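PDB 5UJU: NAD-dependent aldehyde dehydrogenase from Burkholderia multivorans, which probably catalyses the NAD-dependent oxidation of aldehydes to carboxylic acids. Local coordinates for residues K64-D69 with I90-S95; P158-R163 with F216-G221; A164-A169 with A526-F531; Q323-S328 with L488-T493; I357-D362 with S461-T466. All blocks are in the same frame, centred on the assembly; numbering follows the deposited sequence. Where two conformers were deposited one is given.

In the fold
Following the chain from its N terminus, contact 1 closes first, joining the loop after helix 50-60 to strand 92-93, and it is complete before any other contact opens. Contacts 2 and 3 share helix 158-175: its first turns meet the start of helix 217-230, and the next turns meet the late loop 526-531. Their segments alternate along the chain, and the two touch through Arg163. The long loop closed by contact 3 holds contact 4, within which contact 5 is nested in turn. Contacts 4 and 5 tie together four neighbouring parallel strands of one seven-stranded sheet, about 49 to 50 Å between centres from contact 1.

Contact 1 (K64-D69 with I90-S95); sequences KTFELD and IRYPKS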
# COMPACT_ATOMS: atom_id res chain seq x y z
N LYS A 64 -3.37 12.08 -40.23
CA LYS A 64 -2.00 11.60 -40.37
C LYS A 64 -1.68 10.64 -39.24
O LYS A 64 -2.39 10.56 -38.23
CB LYS A 64 -1.00 12.76 -40.44
CG LYS A 64 -0.56 13.32 -39.11
CD LYS A 64 0.49 14.41 -39.35
CE LYS A 64 1.74 14.17 -38.53
NZ LYS A 64 2.75 15.24 -38.78
N THR A 65 -0.58 9.92 -39.40
CA THR A 65 -0.11 9.00 -38.37
C THR A 65 0.73 9.77 -37.36
O THR A 65 1.65 10.51 -37.73
CB THR A 65 0.70 7.86 -38.99
OG1 THR A 65 -0.12 7.17 -39.92
CG2 THR A 65 1.16 6.87 -37.92
N PHE A 66 0.39 9.59 -36.09
CA PHE A 66 1.10 10.23 -34.98
C PHE A 66 2.51 9.64 -34.87
O PHE A 66 2.69 8.43 -34.85
CB PHE A 66 0.29 10.01 -33.69
CG PHE A 66 0.72 10.88 -32.54
CD1 PHE A 66 0.05 12.07 -32.28
CD2 PHE A 66 1.77 10.50 -31.71
CE1 PHE A 66 0.45 12.89 -31.23
CE2 PHE A 66 2.17 11.32 -30.66
CZ PHE A 66 1.50 12.51 -30.42
N GLU A 67 3.51 10.52 -34.86
CA GLU A 67 4.91 10.11 -34.90
C GLU A 67 5.44 9.83 -33.49
O GLU A 67 5.37 10.69 -32.61
CB GLU A 67 5.75 11.19 -35.58
CG GLU A 67 5.17 11.69 -36.90
CD GLU A 67 5.55 13.14 -37.20
OE1 GLU A 67 6.70 13.38 -37.62
OE2 GLU A 67 4.70 14.05 -37.01
N LEU A 68 5.91 8.60 -33.28
CA LEU A 68 6.72 8.22 -32.13
C LEU A 68 7.87 7.34 -32.61
O LEU A 68 7.70 6.57 -33.56
CB LEU A 68 5.94 7.46 -31.05
CG LEU A 68 4.77 8.13 -30.35
CD1 LEU A 68 3.95 7.05 -29.66
CD2 LEU A 68 5.30 9.12 -29.34
N ASP A 69 9.03 7.45 -31.97
CA ASP A 69 10.17 6.60 -32.31
C ASP A 69 10.33 5.41 -31.36
O ASP A 69 11.45 5.00 -31.05
CB ASP A 69 11.46 7.42 -32.37
CG ASP A 69 11.82 8.06 -31.05
OD1 ASP A 69 11.02 8.00 -30.10
OD2 ASP A 69 12.95 8.59 -30.95
N ILE A 90 -7.19 10.12 -37.13
CA ILE A 90 -5.88 10.02 -36.51
C ILE A 90 -5.48 8.56 -36.44
O ILE A 90 -6.31 7.70 -36.12
CB ILE A 90 -5.88 10.64 -35.11
CG1 ILE A 90 -6.36 12.09 -35.14
CG2 ILE A 90 -4.49 10.52 -34.50
CD1 ILE A 90 -6.77 12.57 -33.77
N ARG A 91 -4.21 8.26 -36.75
CA ARG A 91 -3.68 6.92 -36.57
C ARG A 91 -2.42 7.00 -35.71
O ARG A 91 -1.76 8.03 -35.63
CB ARG A 91 -3.38 6.24 -37.92
CG ARG A 91 -4.61 6.16 -38.83
CD ARG A 91 -5.63 5.11 -38.35
NE ARG A 91 -5.17 3.77 -38.72
CZ ARG A 91 -5.87 2.65 -38.56
NH1 ARG A 91 -7.10 2.67 -38.04
NH2 ARG A 91 -5.33 1.49 -38.94
N TYR A 92 -2.10 5.88 -35.06
CA TYR A 92 -0.93 5.74 -34.21
C TYR A 92 -0.13 4.52 -34.63
O TYR A 92 -0.70 3.54 -35.14
CB TYR A 92 -1.35 5.62 -32.73
CG TYR A 92 -2.28 6.73 -32.32
CD1 TYR A 92 -1.78 7.93 -31.85
CD2 TYR A 92 -3.66 6.58 -32.42
CE1 TYR A 92 -2.62 8.96 -31.49
CE2 TYR A 92 -4.52 7.61 -32.08
CZ TYR A 92 -3.99 8.79 -31.60
OH TYR A 92 -4.83 9.82 -31.24
N PRO A 93 1.19 4.53 -34.43
CA PRO A 93 1.98 3.34 -34.76
C PRO A 93 1.58 2.18 -33.87
O PRO A 93 1.53 2.32 -32.64
CB PRO A 93 3.43 3.79 -34.52
CG PRO A 93 3.33 4.92 -33.54
CD PRO A 93 2.01 5.61 -33.85
N LYS A 94 1.30 1.04 -34.48
CA LYS A 94 0.86 -0.13 -33.73
C LYS A 94 2.07 -0.91 -33.20
O LYS A 94 2.94 -1.32 -33.97
CB LYS A 94 -0.01 -1.02 -34.61
CG LYS A 94 -0.62 -2.22 -33.89
CD LYS A 94 -1.45 -3.05 -34.87
CE LYS A 94 -1.76 -4.43 -34.31
NZ LYS A 94 -3.03 -4.49 -33.56
N SER A 95 2.13 -1.10 -31.88
CA SER A 95 3.18 -1.88 -31.23
C SER A 95 2.55 -3.04 -30.47
O SER A 95 1.38 -3.00 -30.10
CB SER A 95 4.01 -1.04 -30.26
OG SER A 95 4.50 0.13 -30.88
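Phe66 and Tyr92 meet where the loop 64-69 runs beside the short strand 92-93, one half of a two-stranded antiparallel sheet with 76-77. The loop borders it by a single beta bridge between Thr65 and Arg91, resting on two backbone bonds, Arg91 N to Lys64 O and the shorter Phe66 N to Arg91 O at 2.7 Å. Phe66 has CG anti to its backbone N, beside the carbonyl carbon (chi1 -166°). The two rings meet obliquely, with planes 41° apart, and the tightest touch is not between rings: Phe66 CB lies 3.5 Å from Tyr92 CD1. Helix 245-260 packs against both side chains through Ala248, and the Tyr92 hydroxyl is hydrogen-bonded to Glu80. On Thr65, OG1 lies beside Arg91 CB at 3.9 Å, whereas the arginine chain, bent at chi2 and chi3, carries its guanidinium away to Thr76 and Gly78. The Lys64 side chain starts away from the strand, and its NZ forms a salt bridge with Glu67 OE2 within the same loop. Farther along, Pro93 CG lies 4.4 Å from Leu68 CB and Pro93 CD 3.1 Å from the carbonyl oxygen of Phe66.

Contact 2 (P158-R163 with F216-G221); sequences PHAQDR and FPTWNG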
# COMPACT_ATOMS: atom_id res chain seq x y z
N PRO A 158 -4.49 22.23 -16.92
CA PRO A 158 -4.05 22.64 -15.57
C PRO A 158 -4.53 21.78 -14.41
O PRO A 158 -3.72 21.45 -13.54
CB PRO A 158 -4.61 24.07 -15.47
CG PRO A 158 -4.53 24.57 -16.86
CD PRO A 158 -4.77 23.39 -17.78
N HIS A 159 -5.82 21.41 -14.34
CA HIS A 159 -6.28 20.62 -13.20
C HIS A 159 -5.68 19.22 -13.21
O HIS A 159 -5.33 18.68 -12.15
CB HIS A 159 -7.82 20.54 -13.18
CG HIS A 159 -8.48 21.83 -12.81
ND1 HIS A 159 -9.85 21.95 -12.71
CD2 HIS A 159 -7.98 23.05 -12.52
CE1 HIS A 159 -10.16 23.19 -12.38
NE2 HIS A 159 -9.04 23.88 -12.26
N ALA A 160 -5.53 18.62 -14.40
CA ALA A 160 -4.85 17.33 -14.49
C ALA A 160 -3.39 17.47 -14.11
O ALA A 160 -2.83 16.61 -13.41
CB ALA A 160 -4.98 16.74 -15.89
N GLN A 161 -2.76 18.55 -14.58
CA GLN A 161 -1.37 18.82 -14.21
C GLN A 161 -1.23 19.04 -12.71
O GLN A 161 -0.26 18.58 -12.10
CB GLN A 161 -0.88 20.02 -15.02
CG GLN A 161 -0.85 19.74 -16.53
CD GLN A 161 -1.13 20.95 -17.37
OE1 GLN A 161 -1.13 22.08 -16.88
NE2 GLN A 161 -1.37 20.74 -18.66
N ASP A 162 -2.21 19.72 -12.09
CA ASP A 162 -2.27 19.80 -10.63
C ASP A 162 -2.22 18.41 -9.98
O ASP A 162 -1.45 18.17 -9.05
CB ASP A 162 -3.54 20.53 -10.18
CG ASP A 162 -3.48 22.03 -10.39
OD1 ASP A 162 -2.37 22.59 -10.50
OD2 ASP A 162 -4.57 22.65 -10.43
N ARG A 163 -3.07 17.50 -10.46
CA ARG A 163 -3.15 16.17 -9.85
C ARG A 163 -1.89 15.37 -10.11
O ARG A 163 -1.48 14.55 -9.28
CB ARG A 163 -4.39 15.42 -10.38
CG ARG A 163 -5.74 15.92 -9.83
CD ARG A 163 -5.89 15.59 -8.34
NE ARG A 163 -7.16 16.07 -7.78
CZ ARG A 163 -7.56 15.88 -6.51
NH1 ARG A 163 -6.78 15.23 -5.65
NH2 ARG A 163 -8.74 16.35 -6.10
N PHE A 216 -12.06 11.27 -18.84
CA PHE A 216 -11.03 12.13 -18.25
C PHE A 216 -9.67 11.48 -18.45
O PHE A 216 -9.00 11.06 -17.49
CB PHE A 216 -11.31 12.39 -16.77
CG PHE A 216 -12.48 13.31 -16.53
CD1 PHE A 216 -13.78 12.82 -16.53
CD2 PHE A 216 -12.29 14.67 -16.32
CE1 PHE A 216 -14.86 13.67 -16.32
CE2 PHE A 216 -13.37 15.53 -16.11
CZ PHE A 216 -14.65 15.02 -16.12
N PRO A 217 -9.20 11.42 -19.70
CA PRO A 217 -7.95 10.68 -19.98
C PRO A 217 -6.74 11.21 -19.23
O PRO A 217 -5.97 10.42 -18.67
CB PRO A 217 -7.80 10.81 -21.51
CG PRO A 217 -8.57 12.07 -21.87
CD PRO A 217 -9.73 12.10 -20.90
N THR A 218 -6.56 12.53 -19.20
CA THR A 218 -5.41 13.06 -18.47
C THR A 218 -5.70 13.21 -16.97
O THR A 218 -4.84 12.89 -16.14
CB THR A 218 -4.97 14.40 -19.07
OG1 THR A 218 -6.07 15.33 -19.05
CG2 THR A 218 -4.49 14.21 -20.51
N TRP A 219 -6.88 13.68 -16.60
CA TRP A 219 -7.16 13.92 -15.19
C TRP A 219 -7.11 12.63 -14.39
O TRP A 219 -6.54 12.58 -13.30
CB TRP A 219 -8.52 14.58 -15.02
CG TRP A 219 -8.73 15.21 -13.65
CD1 TRP A 219 -8.51 16.52 -13.30
CD2 TRP A 219 -9.21 14.56 -12.46
NE1 TRP A 219 -8.83 16.72 -11.98
CE2 TRP A 219 -9.25 15.53 -11.44
CE3 TRP A 219 -9.60 13.25 -12.17
CZ2 TRP A 219 -9.68 15.23 -10.14
CZ3 TRP A 219 -10.02 12.95 -10.87
CH2 TRP A 219 -10.05 13.94 -9.88
N ASN A 220 -7.73 11.57 -14.92
CA ASN A 220 -7.63 10.26 -14.28
C ASN A 220 -6.33 9.54 -14.60
O ASN A 220 -5.86 8.75 -13.78
CB ASN A 220 -8.82 9.37 -14.67
CG ASN A 220 -10.11 9.78 -13.98
OD1 ASN A 220 -11.12 10.06 -14.62
ND2 ASN A 220 -10.08 9.79 -12.65
N GLY A 221 -5.74 9.77 -15.78
CA GLY A 221 -4.54 9.03 -16.14
C GLY A 221 -3.26 9.57 -15.53
O GLY A 221 -2.37 8.79 -15.17
O HOH W 1 -8.38 18.44 -9.34
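Arg163 lays its aliphatic stem over one face of the Trp219 indole. CG stands 3.6 Å above the ring plane, displaced toward the rim, and makes an off-centre CH-pi contact with the five-membered ring. The guanidinium does not stack: its plane is turned 74° from that of the indole, and NE approaches CZ2 of Trp219 at 3.6 Å. The arginine chain bends at chi2 and is extended at chi3. Trp219 has CG anti to its backbone N (chi1 -164°), and its CD1 and NE1 come close to CB of His159. CB of Ala160 touches Trp219 CA and, at 3.6 Å, OG1 of Thr218, whose hydroxyl is hydrogen-bonded to Gly156 O. This methyl lies between helix 158-175 and the start of helix 217-230, whose short segment axes come within 8.2 Å and run 13° apart. The latter is the crossover helix of a beta-alpha-beta unit between parallel strands 191-211 and 234-238. No direct hydrogen bond crosses, but one water accepts from both Arg163 NE and Trp219 NE1. With Arg163 NH1 in a salt bridge to Glu166 and NH2 bonded to Asp530 O, the guanidinium has a partner at each nitrogen, which should hold its orientation against the indole.

Contact 3 (A164-A169 with A526-F531); sequences ALEAVA and AAFSDF. With EDO (1,2-ethanediol), chain G.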
# COMPACT_ATOMS: atom_id res chain seq x y z
N ALA A 164 -1.28 15.55 -11.29
CA ALA A 164 0.03 14.93 -11.53
C ALA A 164 1.07 15.46 -10.55
O ALA A 164 1.79 14.69 -9.92
CB ALA A 164 0.46 15.19 -12.98
N LEU A 165 1.11 16.78 -10.37
CA LEU A 165 2.08 17.38 -9.47
C LEU A 165 1.85 16.94 -8.03
O LEU A 165 2.80 16.69 -7.27
CB LEU A 165 2.00 18.91 -9.56
CG LEU A 165 3.01 19.63 -8.66
CD1 LEU A 165 4.36 19.61 -9.28
CD2 LEU A 165 2.60 21.05 -8.38
N GLU A 166 0.58 16.81 -7.64
CA GLU A 166 0.23 16.26 -6.34
C GLU A 166 0.81 14.87 -6.15
O GLU A 166 1.38 14.56 -5.09
CB GLU A 166 -1.30 16.24 -6.20
CG GLU A 166 -1.79 15.71 -4.89
CD GLU A 166 -3.32 15.73 -4.84
OE1 GLU A 166 -3.94 15.14 -5.75
OE2 GLU A 166 -3.87 16.32 -3.90
N ALA A 167 0.68 14.01 -7.16
CA ALA A 167 1.24 12.66 -7.07
C ALA A 167 2.76 12.70 -6.92
O ALA A 167 3.33 11.93 -6.15
CB ALA A 167 0.82 11.85 -8.29
N VAL A 168 3.43 13.58 -7.67
CA VAL A 168 4.88 13.71 -7.56
C VAL A 168 5.27 14.18 -6.16
O VAL A 168 6.23 13.68 -5.57
CB VAL A 168 5.42 14.67 -8.64
CG1 VAL A 168 6.89 14.97 -8.42
CG2 VAL A 168 5.20 14.09 -10.03
N ALA A 169 4.49 15.11 -5.60
CA ALA A 169 4.79 15.64 -4.28
C ALA A 169 4.66 14.56 -3.20
O ALA A 169 5.52 14.46 -2.31
CB ALA A 169 3.88 16.83 -3.96
N ALA A 526 -10.48 19.92 -5.76
CA ALA A 526 -9.23 20.64 -5.95
C ALA A 526 -8.08 19.77 -5.46
O ALA A 526 -8.13 19.23 -4.35
CB ALA A 526 -9.23 21.97 -5.20
N ALA A 527 -7.06 19.62 -6.31
CA ALA A 527 -5.81 18.99 -5.87
C ALA A 527 -5.26 19.73 -4.65
O ALA A 527 -5.54 20.92 -4.44
CB ALA A 527 -4.76 19.01 -7.00
N PHE A 528 -4.48 19.02 -3.83
CA PHE A 528 -3.81 19.53 -2.63
C PHE A 528 -4.80 19.90 -1.53
O PHE A 528 -4.42 20.61 -0.58
CB PHE A 528 -2.92 20.74 -2.92
CG PHE A 528 -1.97 20.54 -4.07
CD1 PHE A 528 -0.82 19.77 -3.92
CD2 PHE A 528 -2.22 21.13 -5.31
CE1 PHE A 528 0.05 19.59 -4.98
CE2 PHE A 528 -1.37 20.94 -6.37
CZ PHE A 528 -0.22 20.18 -6.21
N SER A 529 -6.06 19.50 -1.64
CA SER A 529 -7.01 19.72 -0.56
C SER A 529 -8.05 18.60 -0.52
O SER A 529 -8.26 17.99 0.54
CB SER A 529 -7.67 21.10 -0.70
OG SER A 529 -8.56 21.37 0.38
N ASP A 530 -8.67 18.30 -1.66
CA ASP A 530 -9.74 17.30 -1.73
C ASP A 530 -9.17 15.95 -2.16
O ASP A 530 -8.62 15.83 -3.26
CB ASP A 530 -10.83 17.75 -2.69
CG ASP A 530 -11.41 19.12 -2.33
OD1 ASP A 530 -11.63 19.39 -1.13
OD2 ASP A 530 -11.63 19.93 -3.25
N PHE A 531 -9.31 14.95 -1.30
CA PHE A 531 -9.05 13.57 -1.71
C PHE A 531 -10.14 13.13 -2.67
O PHE A 531 -11.33 13.19 -2.35
CB PHE A 531 -9.02 12.65 -0.49
CG PHE A 531 -7.93 12.96 0.49
CD1 PHE A 531 -6.61 12.62 0.21
CD2 PHE A 531 -8.23 13.61 1.69
CE1 PHE A 531 -5.61 12.91 1.11
CE2 PHE A 531 -7.23 13.90 2.59
CZ PHE A 531 -5.91 13.55 2.30
C1 EDO G . -13.75 23.06 -4.45
O1 EDO G . -13.52 22.03 -5.40
C2 EDO G . -12.89 22.85 -3.21
O2 EDO G . -13.27 21.67 -2.49
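This is a buried helix-to-loop contact, in which Glu166 and Leu165 of helix 158-175 meet Phe528 in the loop after strand 511-514 of the aldehyde dehydrogenase fold. Phe528 takes positive backbone angles (phi 68°, psi 13°), which belong to a sharp turn closed by Asp530: its OD2 accepts from Ala526 N. Glu166 is fully extended to CD and receives Phe528 N at OE2, 2.8 Å away, with the donor well above the carboxylate plane. CB of the same glutamate makes an off-centre CH-pi contact with the Phe528 ring, 4.2 Å from its centroid. Trp34 meets that ring edge-to-face. The loop also reaches the dimer interface: Asp530 OD1 pairs with Lys198 of the second subunit, and a 1,2-ethanediol, probably from the crystallisation liquor, lies against OD2 at a doubtfully short distance. Leu165 crosses the phenylalanine at about a right angle, its CD2 lying 3.7 Å from Phe528 CZ.

Contact 4 (Q323-S328 with L488-T493); sequences QIVIDS and LSVYST
Tyr491 O accepts two backbone donors, Asp327 N at 2.7 Å and Ser328 N at 3.1 Å, the first nearly in line with the carbonyl and the second from well above its plane. Asp327 OD2 is likewise approached by two hydroxyls from opposite faces of the carboxylate: Ser492 OG donates at 2.7 Å, while the Ser328 OG bond is unusually short and less certain. OD1 has Thr469 as its partner. Ser328 OG accepts from Thr493 N at 2.9 Å, Ser492 N donates to Asn515 OD1, and Ser492 OG has Ala494 N as a further partner. Upstream lies the regular part, two parallel strands of a seven-stranded mixed sheet, where Ser489 N donates to Gln323 O, Val325 N to Ser489 O, and Tyr491 N to Val325 O. Side chains alternate between its faces. On the one with Ile324 and Tyr491, helix 332-344 covers the tyrosine, whose hydroxyl bonds to Leu516 O; Ile324 CG2 meets the ring edge, in plane, 3.7 Å from Tyr491 CE2. Opposite, Val325 CG2 lies 4.4 Å from Leu488 CD1.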
# COMPACT_ATOMS: atom_id res chain seq x y z
N GLN A 323 -24.84 10.55 -4.54
CA GLN A 323 -26.13 10.74 -3.88
C GLN A 323 -26.23 12.14 -3.29
O GLN A 323 -25.23 12.72 -2.87
CB GLN A 323 -26.30 9.70 -2.77
CG GLN A 323 -26.52 8.28 -3.28
CD GLN A 323 -26.39 7.24 -2.18
OE1 GLN A 323 -25.38 7.17 -1.48
NE2 GLN A 323 -27.43 6.44 -2.02
N ILE A 324 -27.45 12.68 -3.28
CA ILE A 324 -27.78 13.92 -2.60
C ILE A 324 -28.91 13.64 -1.62
O ILE A 324 -29.92 13.04 -2.00
CB ILE A 324 -28.19 15.04 -3.58
CG1 ILE A 324 -27.10 15.34 -4.60
CG2 ILE A 324 -28.51 16.31 -2.81
CD1 ILE A 324 -27.53 16.42 -5.60
N VAL A 325 -28.76 14.09 -0.38
CA VAL A 325 -29.80 14.00 0.64
C VAL A 325 -30.32 15.41 0.88
O VAL A 325 -29.56 16.29 1.31
CB VAL A 325 -29.28 13.37 1.94
CG1 VAL A 325 -30.35 13.50 3.03
CG2 VAL A 325 -28.92 11.89 1.74
N ILE A 326 -31.60 15.63 0.59
CA ILE A 326 -32.23 16.93 0.79
C ILE A 326 -33.13 16.84 2.01
O ILE A 326 -34.15 16.13 2.01
CB ILE A 326 -33.01 17.42 -0.44
CG1 ILE A 326 -32.08 17.54 -1.65
CG2 ILE A 326 -33.64 18.76 -0.12
CD1 ILE A 326 -32.73 18.13 -2.89
N ASP A 327 -32.76 17.56 3.06
CA ASP A 327 -33.52 17.60 4.31
C ASP A 327 -34.22 18.93 4.53
O ASP A 327 -35.38 18.95 4.96
CB ASP A 327 -32.60 17.34 5.50
CG ASP A 327 -33.29 17.61 6.83
OD1 ASP A 327 -34.12 16.76 7.23
OD2 ASP A 327 -33.05 18.68 7.45
N SER A 328 -33.52 20.03 4.27
CA SER A 328 -34.02 21.38 4.53
C SER A 328 -33.02 22.37 3.93
O SER A 328 -31.87 22.02 3.68
CB SER A 328 -34.21 21.63 6.03
OG SER A 328 -33.10 21.13 6.79
N LEU A 488 -20.98 12.49 -1.79
CA LEU A 488 -22.24 12.55 -1.07
C LEU A 488 -22.49 14.00 -0.69
O LEU A 488 -21.58 14.67 -0.17
CB LEU A 488 -22.22 11.66 0.18
CG LEU A 488 -23.43 11.80 1.12
CD1 LEU A 488 -24.71 11.26 0.46
CD2 LEU A 488 -23.13 11.09 2.44
N SER A 489 -23.70 14.49 -0.95
CA SER A 489 -24.05 15.89 -0.75
C SER A 489 -25.30 15.97 0.11
O SER A 489 -26.26 15.23 -0.11
CB SER A 489 -24.28 16.58 -2.11
OG SER A 489 -24.56 17.96 -2.00
N VAL A 490 -25.29 16.86 1.11
CA VAL A 490 -26.43 16.98 2.01
C VAL A 490 -26.87 18.43 2.11
O VAL A 490 -26.03 19.34 2.19
CB VAL A 490 -26.12 16.39 3.41
CG1 VAL A 490 -24.98 17.14 4.08
CG2 VAL A 490 -27.38 16.40 4.31
N TYR A 491 -28.18 18.65 2.13
CA TYR A 491 -28.79 19.95 2.34
C TYR A 491 -29.63 19.85 3.60
O TYR A 491 -30.60 19.09 3.64
CB TYR A 491 -29.66 20.36 1.15
CG TYR A 491 -28.86 20.66 -0.09
CD1 TYR A 491 -28.46 21.95 -0.37
CD2 TYR A 491 -28.48 19.63 -0.95
CE1 TYR A 491 -27.70 22.23 -1.50
CE2 TYR A 491 -27.71 19.89 -2.08
CZ TYR A 491 -27.33 21.19 -2.35
OH TYR A 491 -26.59 21.47 -3.47
N SER A 492 -29.24 20.60 4.63
CA SER A 492 -30.02 20.66 5.87
C SER A 492 -29.64 21.92 6.64
O SER A 492 -28.47 22.32 6.64
CB SER A 492 -29.79 19.43 6.74
OG SER A 492 -30.55 19.53 7.94
N THR A 493 -30.63 22.53 7.29
CA THR A 493 -30.36 23.61 8.23
C THR A 493 -30.31 23.11 9.67
O THR A 493 -30.23 23.93 10.59
CB THR A 493 -31.42 24.70 8.11
OG1 THR A 493 -32.69 24.15 8.47
CG2 THR A 493 -31.47 25.22 6.67
O HOH W 2 -34.48 22.26 9.68

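Contact 5 (I357-D362 with S461-T466); sequences IYVPRD and SFVIAT
Five backbone hydrogen bonds join Ile357 through Arg361 to the strand 461-466. Ile464 N to Ile357 O is the shortest at 2.7 Å; next to it are Ile357 N to Phe462 O and Val359 N to Ile464 O. Farther on, Thr466 N donates to Val359 O and Arg361 N to Thr466 O, the latter at 2.8 Å. Beyond its backbone bond Arg361, in the conformer given, curls back over the strand end. There CG sits between the backbone N and the carbonyl carbon (chi1 70°), and the guanidinium turns one face to the carbonyl carbon of Ala465, while its charge is met by Asp445 and Asp467. The pairing is parallel, in register from Ile357 opposite Val463 to Pro360 opposite Thr466, within the mixed sheet that also holds strand 323-326 on the far side of 356-360. The axes of the two short strand segments cross at -36°. On the face lined by Tyr358 and Ile464, these side chains lie side by side and point the same way, with Ile464 CD1 3.7 Å from Tyr358 CE1. Thr466 crosses the tyrosine at about a right angle; Thr466 CG2 lies 3.8 Å from Tyr358 CD1, and its OG1 is hydrogen-bonded to Ser472 of helix 469-483. On the opposite face Val359 CG2 meets Val463 CG1 at 4.0 Å, and both valines touch Phe373 of helix 373-388.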
# COMPACT_ATOMS: atom_id res chain seq x y z
N ILE A 357 -31.20 11.61 -5.75
CA ILE A 357 -31.56 12.78 -4.96
C ILE A 357 -32.72 12.38 -4.05
O ILE A 357 -33.85 12.21 -4.51
CB ILE A 357 -31.93 13.97 -5.86
CG1 ILE A 357 -30.76 14.27 -6.82
CG2 ILE A 357 -32.27 15.20 -5.03
CD1 ILE A 357 -31.08 15.31 -7.87
N TYR A 358 -32.44 12.21 -2.75
CA TYR A 358 -33.43 11.73 -1.80
C TYR A 358 -34.15 12.90 -1.15
O TYR A 358 -33.51 13.82 -0.62
CB TYR A 358 -32.79 10.85 -0.72
CG TYR A 358 -32.03 9.67 -1.27
CD1 TYR A 358 -32.70 8.56 -1.80
CD2 TYR A 358 -30.64 9.65 -1.26
CE1 TYR A 358 -31.99 7.47 -2.30
CE2 TYR A 358 -29.93 8.57 -1.76
CZ TYR A 358 -30.60 7.50 -2.28
OH TYR A 358 -29.87 6.44 -2.78
N VAL A 359 -35.48 12.87 -1.19
CA VAL A 359 -36.33 13.93 -0.62
C VAL A 359 -37.45 13.26 0.18
O VAL A 359 -38.04 12.28 -0.30
CB VAL A 359 -36.90 14.83 -1.73
CG1 VAL A 359 -37.70 16.01 -1.15
CG2 VAL A 359 -35.78 15.33 -2.69
N PRO A 360 -37.76 13.71 1.40
CA PRO A 360 -38.87 13.09 2.14
C PRO A 360 -40.16 13.25 1.37
O PRO A 360 -40.44 14.31 0.81
CB PRO A 360 -38.89 13.87 3.46
CG PRO A 360 -37.47 14.46 3.57
CD PRO A 360 -37.12 14.79 2.17
N ARG A 361 -40.94 12.17 1.31
CA ARG A 361 -42.22 12.23 0.61
C ARG A 361 -43.13 13.31 1.16
O ARG A 361 -44.02 13.79 0.45
CB ARG A 361 -42.93 10.87 0.68
CG ARG A 361 -43.46 10.51 2.05
CD ARG A 361 -44.03 9.10 2.08
NE ARG A 361 -43.00 8.11 1.78
CZ ARG A 361 -42.84 7.53 0.59
NH1 ARG A 361 -43.66 7.84 -0.40
NH2 ARG A 361 -41.87 6.65 0.40
N ASP A 362 -42.93 13.71 2.41
CA ASP A 362 -43.75 14.76 3.02
C ASP A 362 -43.15 16.15 2.85
O ASP A 362 -43.66 17.11 3.43
CB ASP A 362 -43.98 14.46 4.51
CG ASP A 362 -44.82 13.21 4.74
OD1 ASP A 362 -45.71 12.91 3.91
OD2 ASP A 362 -44.62 12.53 5.77
N SER A 461 -30.91 11.18 -13.85
CA SER A 461 -31.00 11.29 -12.40
C SER A 461 -32.41 10.96 -11.91
O SER A 461 -33.38 10.97 -12.66
CB SER A 461 -30.59 12.69 -11.92
OG SER A 461 -31.40 13.69 -12.51
N PHE A 462 -32.48 10.67 -10.60
CA PHE A 462 -33.70 10.25 -9.93
C PHE A 462 -33.92 11.13 -8.71
O PHE A 462 -33.05 11.21 -7.84
CB PHE A 462 -33.62 8.78 -9.52
CG PHE A 462 -33.08 7.88 -10.60
CD1 PHE A 462 -33.86 7.51 -11.68
CD2 PHE A 462 -31.77 7.43 -10.54
CE1 PHE A 462 -33.34 6.70 -12.68
CE2 PHE A 462 -31.25 6.62 -11.55
CZ PHE A 462 -32.03 6.26 -12.61
N VAL A 463 -35.08 11.78 -8.65
CA VAL A 463 -35.59 12.39 -7.43
C VAL A 463 -36.44 11.33 -6.75
O VAL A 463 -37.43 10.86 -7.32
CB VAL A 463 -36.39 13.67 -7.73
CG1 VAL A 463 -36.85 14.34 -6.43
CG2 VAL A 463 -35.54 14.63 -8.58
N ILE A 464 -36.03 10.90 -5.55
CA ILE A 464 -36.50 9.66 -4.93
C ILE A 464 -37.19 10.02 -3.63
O ILE A 464 -36.57 10.63 -2.74
CB ILE A 464 -35.34 8.68 -4.68
CG1 ILE A 464 -34.65 8.33 -6.00
CG2 ILE A 464 -35.82 7.43 -3.93
CD1 ILE A 464 -33.24 7.77 -5.82
N ALA A 465 -38.46 9.64 -3.50
CA ALA A 465 -39.23 9.93 -2.30
C ALA A 465 -38.93 8.89 -1.23
O ALA A 465 -39.13 7.69 -1.44
CB ALA A 465 -40.73 9.95 -2.62
N THR A 466 -38.47 9.35 -0.07
CA THR A 466 -38.16 8.52 1.08
C THR A 466 -39.18 8.77 2.19
O THR A 466 -39.95 9.74 2.16
CB THR A 466 -36.75 8.81 1.60
OG1 THR A 466 -36.71 10.14 2.14
CG2 THR A 466 -35.70 8.69 0.45